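Local coordinates for protein fatty acid synthase 1, isoform A (Drosophila melanogaster, PDB 6FN6) that probably carries out the dehydratase, enoylreductase and ketoreductase steps of de novo long-chain fatty acid synthesis, as the modifying region of a multifunctional synthase, at residues 455-460 with 468-473; 533-536 with 542-545; 290-295 with 553-558; 994-999 with 1047-1052. One frame throughout, in Å; residues are numbered along the deposited sequence.

Contact 1: 455-460 with 468-473; sequences VVVVAT and DDLKAA
Val457 carries most of this contact. It lies at the end of strand 454-457 and faces the helix, with its CB directed at it. CG2 does most of the work, meeting a leucine branch and an alanine. Leu470 offers its CD1 branch, and Val457 CG2 to Leu470 CD1 is 4.2 Å. Ala473, one helical turn further on, brings its single methyl group, and Val457 CG2 to Ala473 CB is 4.3 Å. The valine methyl therefore meets one residue from each of two successive turns. Val457 CG1, set anti to the backbone N at a chi1 of -180°, comes only loosely near Asp469, 4.5 Å from Asp469 CB. The touching groups are carbon atoms, and no hydrogen bond crosses between the segments. The strand and the helix belong to a beta-alpha-beta unit made of strand 454-457, helix 466-480 and strand 483-489. The unit is part of the Rossmann-like pseudo-ketoreductase fold. The short axes run nearly antiparallel, at 155°, and come within 9.3 Å of each other, as expected for a helix that returns over its own sheet. Strand 454-457 is outermost in its sheet within this chain. Its one neighbour there is strand 483-489, which bonds to the backbones of Val455 and Val457. That strand also extends the apolar layer: Val484 packs on Val457, and Val486 on Leu470. On the outer side of the helix, Lys471 forms a salt bridge with Glu506.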
loop_
_atom_site.group_PDB
_atom_site.type_symbol
_atom_site.label_atom_id
_atom_site.label_comp_id
_atom_site.label_asym_id
_atom_site.label_seq_id
_atom_site.Cartn_x
_atom_site.Cartn_y
_atom_site.Cartn_z
ATOM N N VAL A 455 -44.789 63.278 47.646
ATOM C CA VAL A 455 -43.796 64.332 47.484
ATOM C C VAL A 455 -43.170 64.169 46.099
ATOM O O VAL A 455 -43.202 63.081 45.525
ATOM C CB VAL A 455 -42.742 64.294 48.615
ATOM C CG1 VAL A 455 -41.833 63.071 48.475
ATOM C CG2 VAL A 455 -41.933 65.589 48.643
ATOM N N VAL A 456 -42.618 65.252 45.560
ATOM C CA VAL A 456 -42.117 65.258 44.190
ATOM C C VAL A 456 -40.604 65.470 44.147
ATOM O O VAL A 456 -40.054 66.253 44.923
ATOM C CB VAL A 456 -42.839 66.340 43.357
ATOM C CG1 VAL A 456 -42.290 66.394 41.939
ATOM C CG2 VAL A 456 -44.336 66.089 43.334
ATOM N N VAL A 457 -39.940 64.762 43.235
ATOM C CA VAL A 457 -38.504 64.916 43.029
ATOM C C VAL A 457 -38.255 65.478 41.631
ATOM O O VAL A 457 -38.845 65.022 40.653
ATOM C CB VAL A 457 -37.767 63.583 43.234
ATOM C CG1 VAL A 457 -36.270 63.760 43.021
ATOM C CG2 VAL A 457 -38.045 63.031 44.623
ATOM N N VAL A 458 -37.356 66.453 41.547
ATOM C CA VAL A 458 -37.176 67.246 40.334
ATOM C C VAL A 458 -36.542 66.452 39.196
ATOM O O VAL A 458 -36.929 66.613 38.042
ATOM C CB VAL A 458 -36.338 68.506 40.622
ATOM C CG1 VAL A 458 -36.322 69.423 39.406
ATOM C CG2 VAL A 458 -36.881 69.248 41.838
ATOM N N ALA A 459 -35.546 65.630 39.515
ATOM C CA ALA A 459 -34.881 64.791 38.515
ATOM C C ALA A 459 -34.479 65.585 37.272
ATOM O O ALA A 459 -34.900 65.270 36.158
ATOM C CB ALA A 459 -35.780 63.626 38.120
ATOM N N THR A 460 -33.660 66.611 37.474
ATOM C CA THR A 460 -33.171 67.444 36.380
ATOM C C THR A 460 -31.646 67.378 36.307
ATOM O O THR A 460 -30.992 66.948 37.257
ATOM C CB THR A 460 -33.620 68.910 36.545
ATOM O OG1 THR A 460 -33.014 69.720 35.531
ATOM C CG2 THR A 460 -33.242 69.442 37.922
ATOM N N ASP A 468 -29.402 61.619 45.054
ATOM C CA ASP A 468 -29.403 61.493 46.506
ATOM C C ASP A 468 -30.735 61.965 47.078
ATOM O O ASP A 468 -31.228 61.413 48.062
ATOM C CB ASP A 468 -28.249 62.290 47.114
ATOM C CG ASP A 468 -26.895 61.807 46.639
ATOM O OD1 ASP A 468 -26.604 60.602 46.794
ATOM O OD2 ASP A 468 -26.128 62.628 46.093
ATOM N N ASP A 469 -31.317 62.985 46.453
ATOM C CA ASP A 469 -32.624 63.483 46.863
ATOM C C ASP A 469 -33.658 62.373 46.740
ATOM O O ASP A 469 -34.521 62.214 47.605
ATOM C CB ASP A 469 -33.040 64.685 46.012
ATOM C CG ASP A 469 -32.117 65.874 46.184
ATOM O OD1 ASP A 469 -30.982 65.684 46.668
ATOM O OD2 ASP A 469 -32.529 67.003 45.840
ATOM N N LEU A 470 -33.567 61.613 45.654
ATOM C CA LEU A 470 -34.480 60.504 45.414
ATOM C C LEU A 470 -34.267 59.401 46.445
ATOM O O LEU A 470 -35.222 58.906 47.045
ATOM C CB LEU A 470 -34.290 59.957 43.997
ATOM C CG LEU A 470 -35.184 58.787 43.582
ATOM C CD1 LEU A 470 -36.658 59.163 43.662
ATOM C CD2 LEU A 470 -34.826 58.327 42.181
ATOM N N LYS A 471 -33.009 59.020 46.642
ATOM C CA LYS A 471 -32.655 57.991 47.616
ATOM C C LYS A 471 -33.135 58.373 49.010
ATOM O O LYS A 471 -33.687 57.547 49.739
ATOM C CB LYS A 471 -31.143 57.765 47.627
ATOM C CG LYS A 471 -30.625 56.958 46.450
ATOM C CD LYS A 471 -29.119 56.764 46.535
ATOM C CE LYS A 471 -28.632 55.718 45.547
ATOM N NZ LYS A 471 -29.082 54.350 45.929
ATOM N N ALA A 472 -32.922 59.632 49.374
ATOM C CA ALA A 472 -33.345 60.130 50.674
ATOM C C ALA A 472 -34.861 60.058 50.780
ATOM O O ALA A 472 -35.406 59.716 51.829
ATOM C CB ALA A 472 -32.863 61.555 50.885
ATOM N N ALA A 473 -35.534 60.380 49.680
ATOM C CA ALA A 473 -36.989 60.368 49.638
ATOM C C ALA A 473 -37.535 58.946 49.715
ATOM O O ALA A 473 -38.549 58.701 50.368
ATOM C CB ALA A 473 -37.483 61.054 48.375
#

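Contact 2: 533-536 with 542-545; sequences RQQL and SNVL
Gln535 and Asn543 make a small, buried polar contact between the last turn of helix 530-536 and strand 542-546. The two elements belong to the beta-alpha-beta unit of strand 512-517, helix 530-536 and strand 542-546, in the Rossmann-like pseudo-ketoreductase fold. The helix packs on the sheet and the chain then turns into the next strand. The two side chains slide past each other in opposite directions, their amide planes 83° apart. Gln535 NE2 donates to Asn543 OD1 in a weak bond of 3.4 Å. Gln535 CG lies anti to the backbone N (chi1 -177°) and the chain bends at chi2, which carries the amide to the strand. The stronger partner of Gln535 NE2 is Asn269 OD1, and Gln535 OE1 takes a bond from Lys538. Asn543 ND2 is held by the backbone oxygens of Leu540 and Leu514. These bonds would hold the rotation of the asparagine amide, with OD1 on the helix side. Beside the polar pair, Leu536 CD2 rests 4.3 Å from Asn543 CG. A water links helix and strand a second time: it donates to Gln535 O at 2.6 Å and to Asn543 OD1 at 2.8 Å.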
loop_
_atom_site.group_PDB
_atom_site.type_symbol
_atom_site.label_atom_id
_atom_site.label_comp_id
_atom_site.label_asym_id
_atom_site.label_seq_id
_atom_site.Cartn_x
_atom_site.Cartn_y
_atom_site.Cartn_z
ATOM N N ARG A 533 -54.174 64.449 36.112
ATOM C CA ARG A 533 -54.997 63.799 37.137
ATOM C C ARG A 533 -55.539 62.441 36.690
ATOM O O ARG A 533 -55.311 61.436 37.358
ATOM C CB ARG A 533 -56.159 64.719 37.547
ATOM C CG ARG A 533 -56.842 64.319 38.859
ATOM C CD ARG A 533 -58.046 65.203 39.178
ATOM N NE ARG A 533 -59.212 64.936 38.337
ATOM C CZ ARG A 533 -60.240 64.172 38.704
ATOM N NH1 ARG A 533 -60.274 63.605 39.909
ATOM N NH2 ARG A 533 -61.257 63.986 37.873
ATOM N N GLN A 534 -56.244 62.402 35.565
ATOM C CA GLN A 534 -56.830 61.148 35.098
ATOM C C GLN A 534 -55.748 60.102 34.847
ATOM O O GLN A 534 -55.955 58.910 35.082
ATOM C CB GLN A 534 -57.645 61.359 33.819
ATOM C CG GLN A 534 -58.506 60.153 33.447
ATOM C CD GLN A 534 -58.712 60.003 31.950
ATOM O OE1 GLN A 534 -59.024 60.968 31.251
ATOM N NE2 GLN A 534 -58.532 58.785 31.451
ATOM N N GLN A 535 -54.591 60.555 34.376
ATOM C CA GLN A 535 -53.492 59.648 34.071
ATOM C C GLN A 535 -52.872 59.078 35.336
ATOM O O GLN A 535 -52.683 57.867 35.452
ATOM C CB GLN A 535 -52.419 60.359 33.248
ATOM C CG GLN A 535 -51.281 59.446 32.832
ATOM C CD GLN A 535 -51.745 58.328 31.926
ATOM O OE1 GLN A 535 -52.836 58.383 31.358
ATOM N NE2 GLN A 535 -50.923 57.297 31.796
ATOM N N LEU A 536 -52.547 59.955 36.278
ATOM C CA LEU A 536 -51.850 59.536 37.481
ATOM C C LEU A 536 -52.792 58.775 38.406
ATOM O O LEU A 536 -52.351 58.127 39.354
ATOM C CB LEU A 536 -51.251 60.743 38.198
ATOM C CG LEU A 536 -50.247 61.561 37.380
ATOM C CD1 LEU A 536 -49.751 62.754 38.176
ATOM C CD2 LEU A 536 -49.076 60.706 36.915
ATOM N N SER A 542 -44.675 53.970 35.250
ATOM C CA SER A 542 -44.107 54.626 34.078
ATOM C C SER A 542 -45.159 55.418 33.303
ATOM O O SER A 542 -46.129 54.852 32.801
ATOM C CB SER A 542 -43.456 53.590 33.161
ATOM O OG SER A 542 -42.912 54.211 32.010
ATOM N N ASN A 543 -44.947 56.727 33.206
ATOM C CA ASN A 543 -45.863 57.620 32.499
ATOM C C ASN A 543 -45.100 58.538 31.551
ATOM O O ASN A 543 -44.370 59.426 31.987
ATOM C CB ASN A 543 -46.671 58.459 33.493
ATOM C CG ASN A 543 -47.439 57.611 34.480
ATOM O OD1 ASN A 543 -48.581 57.222 34.227
ATOM N ND2 ASN A 543 -46.815 57.315 35.617
ATOM N N VAL A 544 -45.264 58.310 30.252
ATOM C CA VAL A 544 -44.527 59.060 29.242
ATOM C C VAL A 544 -45.483 59.889 28.392
ATOM O O VAL A 544 -46.417 59.354 27.796
ATOM C CB VAL A 544 -43.694 58.118 28.356
ATOM C CG1 VAL A 544 -42.843 58.920 27.378
ATOM C CG2 VAL A 544 -42.829 57.201 29.212
ATOM N N LEU A 545 -45.249 61.197 28.339
ATOM C CA LEU A 545 -46.068 62.088 27.522
ATOM C C LEU A 545 -45.345 62.457 26.232
ATOM O O LEU A 545 -44.310 63.122 26.259
ATOM C CB LEU A 545 -46.431 63.354 28.304
ATOM C CG LEU A 545 -47.419 64.321 27.640
ATOM C CD1 LEU A 545 -48.741 63.640 27.325
ATOM C CD2 LEU A 545 -47.657 65.530 28.526
HETATM O O HOH W 1 -50.470 56.726 36.207
#

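Contact 3: 290-295 with 553-558; sequences AIQVII and FRHLKL
Gln292 reaches from helix 279-296 to strand 549-557 and binds both Arg554 and His555. Its oxygen takes two bonds. Arg554 NE donates to Gln292 OE1 at 2.8 Å, with the oxygen at the edge of the guanidinium and in its plane. His555 N donates to the same OE1 at 3.2 Å, on a lone pair. At the other end of the amide, Gln292 NE2 donates to His555 O at 2.8 Å. The side-chain amide thus pairs with the backbone N-H and C=O of one strand residue. The amide also stacks on the His555 ring, their planes 17° apart, with OE1 3.5 Å above the ring centre. Gln292 is extended beyond CG, which lets the amide span to the strand. Arg554 is bent at chi2 and chi3. Its guanidinium plane is 85° from that of the amide. Val293 CG2 adds an apolar touch, 4.1 Å from Arg554 CD.

Two acidic residues of the same helix bind these groups in turn. Asp288 takes a bond from Gln292 NE2 and pairs with Lys557, whose side chain is poorly ordered. Glu296 forms a salt bridge with Arg554 NH1. Beside strand 549-557 in the sheet, strand 257-268 bonds to the backbones of Arg554 and Leu556. Ile291 and Ile294 lean instead on strand 402-409 of a separate sheet. The helix is packed between that sheet and strand 549-557 of the Rossmann-like pseudo-ketoreductase fold.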
loop_
_atom_site.group_PDB
_atom_site.type_symbol
_atom_site.label_atom_id
_atom_site.label_comp_id
_atom_site.label_asym_id
_atom_site.label_seq_id
_atom_site.Cartn_x
_atom_site.Cartn_y
_atom_site.Cartn_z
ATOM N N ALA A 290 -49.725 44.208 27.048
ATOM C CA ALA A 290 -50.563 44.165 28.239
ATOM C C ALA A 290 -49.823 43.536 29.412
ATOM O O ALA A 290 -49.791 44.095 30.508
ATOM C CB ALA A 290 -51.842 43.399 27.953
ATOM N N ILE A 291 -49.229 42.371 29.180
ATOM C CA ILE A 291 -48.515 41.658 30.231
ATOM C C ILE A 291 -47.321 42.485 30.693
ATOM O O ILE A 291 -46.985 42.503 31.878
ATOM C CB ILE A 291 -48.080 40.259 29.752
ATOM C CG1 ILE A 291 -49.304 39.376 29.491
ATOM C CG2 ILE A 291 -47.145 39.597 30.766
ATOM C CD1 ILE A 291 -50.131 39.051 30.722
ATOM N N GLN A 292 -46.681 43.171 29.754
ATOM C CA GLN A 292 -45.547 44.024 30.084
ATOM C C GLN A 292 -45.935 45.103 31.089
ATOM O O GLN A 292 -45.208 45.351 32.050
ATOM C CB GLN A 292 -44.975 44.670 28.824
ATOM C CG GLN A 292 -44.008 43.780 28.074
ATOM C CD GLN A 292 -43.448 44.446 26.839
ATOM O OE1 GLN A 292 -43.044 45.607 26.878
ATOM N NE2 GLN A 292 -43.427 43.716 25.729
ATOM N N VAL A 293 -47.076 45.744 30.858
ATOM C CA VAL A 293 -47.555 46.795 31.747
ATOM C C VAL A 293 -47.842 46.215 33.130
ATOM O O VAL A 293 -47.560 46.848 34.147
ATOM C CB VAL A 293 -48.801 47.487 31.162
ATOM C CG1 VAL A 293 -49.396 48.483 32.165
ATOM C CG2 VAL A 293 -48.451 48.186 29.857
ATOM N N ILE A 294 -48.408 45.011 33.161
ATOM C CA ILE A 294 -48.747 44.355 34.418
ATOM C C ILE A 294 -47.476 44.032 35.195
ATOM O O ILE A 294 -47.386 44.305 36.391
ATOM C CB ILE A 294 -49.584 43.085 34.172
ATOM C CG1 ILE A 294 -50.907 43.445 33.502
ATOM C CG2 ILE A 294 -49.845 42.345 35.479
ATOM C CD1 ILE A 294 -51.649 42.259 32.930
ATOM N N ILE A 295 -46.498 43.442 34.516
ATOM C CA ILE A 295 -45.227 43.110 35.147
ATOM C C ILE A 295 -44.595 44.392 35.673
ATOM O O ILE A 295 -44.114 44.446 36.806
ATOM C CB ILE A 295 -44.282 42.369 34.163
ATOM C CG1 ILE A 295 -44.849 40.990 33.825
ATOM C CG2 ILE A 295 -42.876 42.231 34.749
ATOM C CD1 ILE A 295 -44.145 40.287 32.681
ATOM N N PHE A 553 -42.928 52.958 27.057
ATOM C CA PHE A 553 -42.015 52.355 26.093
ATOM C C PHE A 553 -42.034 50.842 26.250
ATOM O O PHE A 553 -41.622 50.311 27.279
ATOM C CB PHE A 553 -40.598 52.895 26.269
ATOM C CG PHE A 553 -40.395 54.249 25.664
ATOM C CD1 PHE A 553 -40.262 54.392 24.296
ATOM C CD2 PHE A 553 -40.342 55.378 26.462
ATOM C CE1 PHE A 553 -40.078 55.637 23.730
ATOM C CE2 PHE A 553 -40.158 56.629 25.903
ATOM C CZ PHE A 553 -40.026 56.758 24.534
ATOM N N ARG A 554 -42.530 50.155 25.227
ATOM C CA ARG A 554 -42.653 48.703 25.266
ATOM C C ARG A 554 -41.759 48.052 24.211
ATOM O O ARG A 554 -41.495 48.636 23.159
ATOM C CB ARG A 554 -44.110 48.290 25.055
ATOM C CG ARG A 554 -45.086 48.902 26.055
ATOM C CD ARG A 554 -45.263 48.038 27.300
ATOM N NE ARG A 554 -44.033 47.879 28.077
ATOM C CZ ARG A 554 -43.684 48.639 29.114
ATOM N NH1 ARG A 554 -44.459 49.639 29.520
ATOM N NH2 ARG A 554 -42.546 48.398 29.752
ATOM N N HIS A 555 -41.285 46.846 24.503
ATOM C CA HIS A 555 -40.412 46.119 23.585
ATOM C C HIS A 555 -41.187 45.047 22.824
ATOM O O HIS A 555 -41.821 44.182 23.425
ATOM C CB HIS A 555 -39.238 45.489 24.339
ATOM C CG HIS A 555 -39.644 44.684 25.533
ATOM N ND1 HIS A 555 -40.296 43.475 25.430
ATOM C CD2 HIS A 555 -39.476 44.909 26.857
ATOM C CE1 HIS A 555 -40.519 42.993 26.640
ATOM N NE2 HIS A 555 -40.030 43.845 27.523
ATOM N N LEU A 556 -41.135 45.124 21.498
ATOM C CA LEU A 556 -41.880 44.212 20.635
ATOM C C LEU A 556 -40.965 43.186 19.962
ATOM O O LEU A 556 -39.869 43.517 19.503
ATOM C CB LEU A 556 -42.641 45.004 19.573
ATOM C CG LEU A 556 -44.028 45.524 19.964
ATOM C CD1 LEU A 556 -43.994 46.280 21.283
ATOM C CD2 LEU A 556 -44.579 46.415 18.864
ATOM N N LYS A 557 -41.434 41.942 19.904
ATOM C CA LYS A 557 -40.691 40.856 19.269
ATOM C C LYS A 557 -40.620 41.061 17.758
ATOM O O LYS A 557 -41.642 41.289 17.110
ATOM C CB LYS A 557 -41.341 39.501 19.573
ATOM C CG LYS A 557 -41.224 39.035 21.021
ATOM C CD LYS A 557 -42.205 37.898 21.306
ATOM C CE LYS A 557 -42.271 37.528 22.784
ATOM N NZ LYS A 557 -42.582 38.690 23.659
ATOM N N LEU A 558 -39.416 40.988 17.199
ATOM C CA LEU A 558 -39.230 41.177 15.761
ATOM C C LEU A 558 -39.537 39.884 14.995
ATOM O O LEU A 558 -39.234 38.784 15.461
ATOM C CB LEU A 558 -37.808 41.658 15.464
ATOM C CG LEU A 558 -37.479 43.063 15.988
ATOM C CD1 LEU A 558 -35.989 43.346 15.901
ATOM C CD2 LEU A 558 -38.267 44.133 15.241
#

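Contact 4: 994-999 with 1047-1052; sequences KLLENS and RDICTE
Leu995 O is gripped twice within helix 989-1002. It accepts the helical bond from Ser999 N at 2.9 Å and a second one from Ser999 OG at 2.8 Å. The two donors come from opposite faces of the carbonyl plane, and the hydroxyl stands 38° out of that plane. This helix and helix 1034-1049 belong to the ketoreductase domain, which has a Rossmann-type fold, and they pack against each other where the second helix ends. The contact between them is apolar. Ile1049 is its centre and faces the first helix, with its CB directed at it. Its CG1 lies anti to the carbonyl carbon (chi1 -58°), which sends CD1 between two neighbouring residues. One is Leu996, whose CB is 3.8 Å from Ile1049 CD1. The other is Glu997, which crosses the isoleucine at about a right angle. Its carboxylate pairs with Lys993, and its aliphatic stem packs: Glu997 CG is 3.7 Å from Ile1049 CD1. Leu996 also packs on Ile928 and Ile1008, strand residues of the sheet beneath. Cys1050 is the first residue to leave the helical path. Its sulfur meets a leucine branch, with Cys1050 SG 4.1 Å from Leu996 CD2.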
loop_
_atom_site.group_PDB
_atom_site.type_symbol
_atom_site.label_atom_id
_atom_site.label_comp_id
_atom_site.label_asym_id
_atom_site.label_seq_id
_atom_site.Cartn_x
_atom_site.Cartn_y
_atom_site.Cartn_z
ATOM N N LYS A 994 -10.280 64.906 18.257
ATOM C CA LYS A 994 -9.027 64.495 17.634
ATOM C C LYS A 994 -9.133 63.070 17.093
ATOM O O LYS A 994 -8.730 62.799 15.961
ATOM C CB LYS A 994 -7.869 64.589 18.627
ATOM C CG LYS A 994 -6.503 64.470 17.974
ATOM C CD LYS A 994 -5.413 64.162 18.984
ATOM C CE LYS A 994 -4.090 63.886 18.287
ATOM N NZ LYS A 994 -3.058 63.345 19.213
ATOM N N LEU A 995 -9.662 62.163 17.909
ATOM C CA LEU A 995 -9.844 60.775 17.498
ATOM C C LEU A 995 -10.580 60.706 16.163
ATOM O O LEU A 995 -10.142 60.026 15.236
ATOM C CB LEU A 995 -10.619 59.997 18.567
ATOM C CG LEU A 995 -11.016 58.552 18.244
ATOM C CD1 LEU A 995 -9.794 57.653 18.243
ATOM C CD2 LEU A 995 -12.064 58.042 19.229
ATOM N N LEU A 996 -11.690 61.431 16.068
ATOM C CA LEU A 996 -12.538 61.380 14.886
ATOM C C LEU A 996 -11.852 61.983 13.663
ATOM O O LEU A 996 -12.033 61.504 12.548
ATOM C CB LEU A 996 -13.857 62.110 15.151
ATOM C CG LEU A 996 -14.752 61.506 16.236
ATOM C CD1 LEU A 996 -15.909 62.436 16.555
ATOM C CD2 LEU A 996 -15.271 60.143 15.816
ATOM N N GLU A 997 -11.058 63.026 13.868
ATOM C CA GLU A 997 -10.406 63.686 12.746
ATOM C C GLU A 997 -9.229 62.873 12.218
ATOM O O GLU A 997 -9.008 62.815 11.011
ATOM C CB GLU A 997 -9.942 65.086 13.142
ATOM C CG GLU A 997 -11.028 66.144 13.022
ATOM C CD GLU A 997 -10.639 67.470 13.643
ATOM O OE1 GLU A 997 -9.554 67.548 14.255
ATOM O OE2 GLU A 997 -11.421 68.437 13.515
ATOM N N ASN A 998 -8.476 62.242 13.111
ATOM C CA ASN A 998 -7.391 61.372 12.678
ATOM C C ASN A 998 -7.972 60.163 11.958
ATOM O O ASN A 998 -7.556 59.831 10.851
ATOM C CB ASN A 998 -6.531 60.921 13.862
ATOM C CG ASN A 998 -5.677 62.040 14.429
ATOM O OD1 ASN A 998 -5.610 62.226 15.642
ATOM N ND2 ASN A 998 -5.005 62.781 13.553
ATOM N N SER A 999 -8.955 59.526 12.586
ATOM C CA SER A 999 -9.565 58.325 12.034
ATOM C C SER A 999 -10.124 58.593 10.645
ATOM O O SER A 999 -10.018 57.754 9.750
ATOM C CB SER A 999 -10.672 57.817 12.956
ATOM O OG SER A 999 -10.148 57.449 14.218
ATOM N N ARG A 1047 -21.072 64.349 13.918
ATOM C CA ARG A 1047 -22.053 65.016 13.063
ATOM C C ARG A 1047 -21.365 65.956 12.081
ATOM O O ARG A 1047 -21.811 66.115 10.948
ATOM C CB ARG A 1047 -23.071 65.796 13.900
ATOM C CG ARG A 1047 -23.955 64.935 14.788
ATOM C CD ARG A 1047 -24.923 65.792 15.579
ATOM N NE ARG A 1047 -25.633 65.033 16.607
ATOM C CZ ARG A 1047 -26.817 65.376 17.112
ATOM N NH1 ARG A 1047 -27.441 66.466 16.683
ATOM N NH2 ARG A 1047 -27.382 64.623 18.045
ATOM N N ASP A 1048 -20.291 66.595 12.532
ATOM C CA ASP A 1048 -19.568 67.564 11.714
ATOM C C ASP A 1048 -18.481 66.890 10.877
ATOM O O ASP A 1048 -18.293 67.218 9.706
ATOM C CB ASP A 1048 -18.939 68.646 12.598
ATOM C CG ASP A 1048 -19.968 69.405 13.418
ATOM O OD1 ASP A 1048 -21.114 69.565 12.944
ATOM O OD2 ASP A 1048 -19.631 69.845 14.539
ATOM N N ILE A 1049 -17.764 65.955 11.490
ATOM C CA ILE A 1049 -16.593 65.347 10.872
ATOM C C ILE A 1049 -16.970 64.168 9.984
ATOM O O ILE A 1049 -16.633 64.133 8.799
ATOM C CB ILE A 1049 -15.586 64.902 11.953
ATOM C CG1 ILE A 1049 -15.170 66.091 12.825
ATOM C CG2 ILE A 1049 -14.356 64.264 11.313
ATOM C CD1 ILE A 1049 -14.536 65.693 14.140
ATOM N N CYS A 1050 -17.658 63.192 10.565
ATOM C CA CYS A 1050 -17.927 61.939 9.878
ATOM C C CYS A 1050 -19.170 62.064 9.008
ATOM O O CYS A 1050 -20.288 61.826 9.466
ATOM C CB CYS A 1050 -18.096 60.821 10.900
ATOM S SG CYS A 1050 -16.734 60.751 12.078
ATOM N N THR A 1051 -18.966 62.412 7.742
ATOM C CA THR A 1051 -20.075 62.593 6.814
ATOM C C THR A 1051 -20.473 61.313 6.077
ATOM O O THR A 1051 -21.448 61.308 5.326
ATOM C CB THR A 1051 -19.741 63.684 5.780
ATOM O OG1 THR A 1051 -18.460 63.423 5.192
ATOM C CG2 THR A 1051 -19.719 65.045 6.443
ATOM N N GLU A 1052 -19.729 60.233 6.295
ATOM C CA GLU A 1052 -20.043 58.946 5.676
ATOM C C GLU A 1052 -20.335 57.889 6.734
ATOM O O GLU A 1052 -20.321 56.692 6.444
ATOM C CB GLU A 1052 -18.890 58.473 4.789
ATOM C CG GLU A 1052 -18.614 59.359 3.590
ATOM C CD GLU A 1052 -19.520 59.054 2.412
ATOM O OE1 GLU A 1052 -19.614 57.871 2.019
ATOM O OE2 GLU A 1052 -20.136 60.000 1.876
#

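Overall arrangement
Contacts 1, 2 and 3 all reach the strands of the pseudo-ketoreductase part. Contact 1 lies at its outer end, with its centre 18 Å from that of contact 2 and 27 Å from that of contact 3. Contacts 2 and 3 touch: their strands are neighbours, and Val544 CG1 packs on Phe553 CE2 at 3.8 Å. Contact 3 joins segments far apart in the chain, and contacts 1 and 2 are nested inside the loop it closes. Contact 4 stands apart in the ketoreductase domain, later in the chain. Its centre is 38 to 41 Å from the others. All four lie away from the predicted dehydratase residues His24 and Asp175.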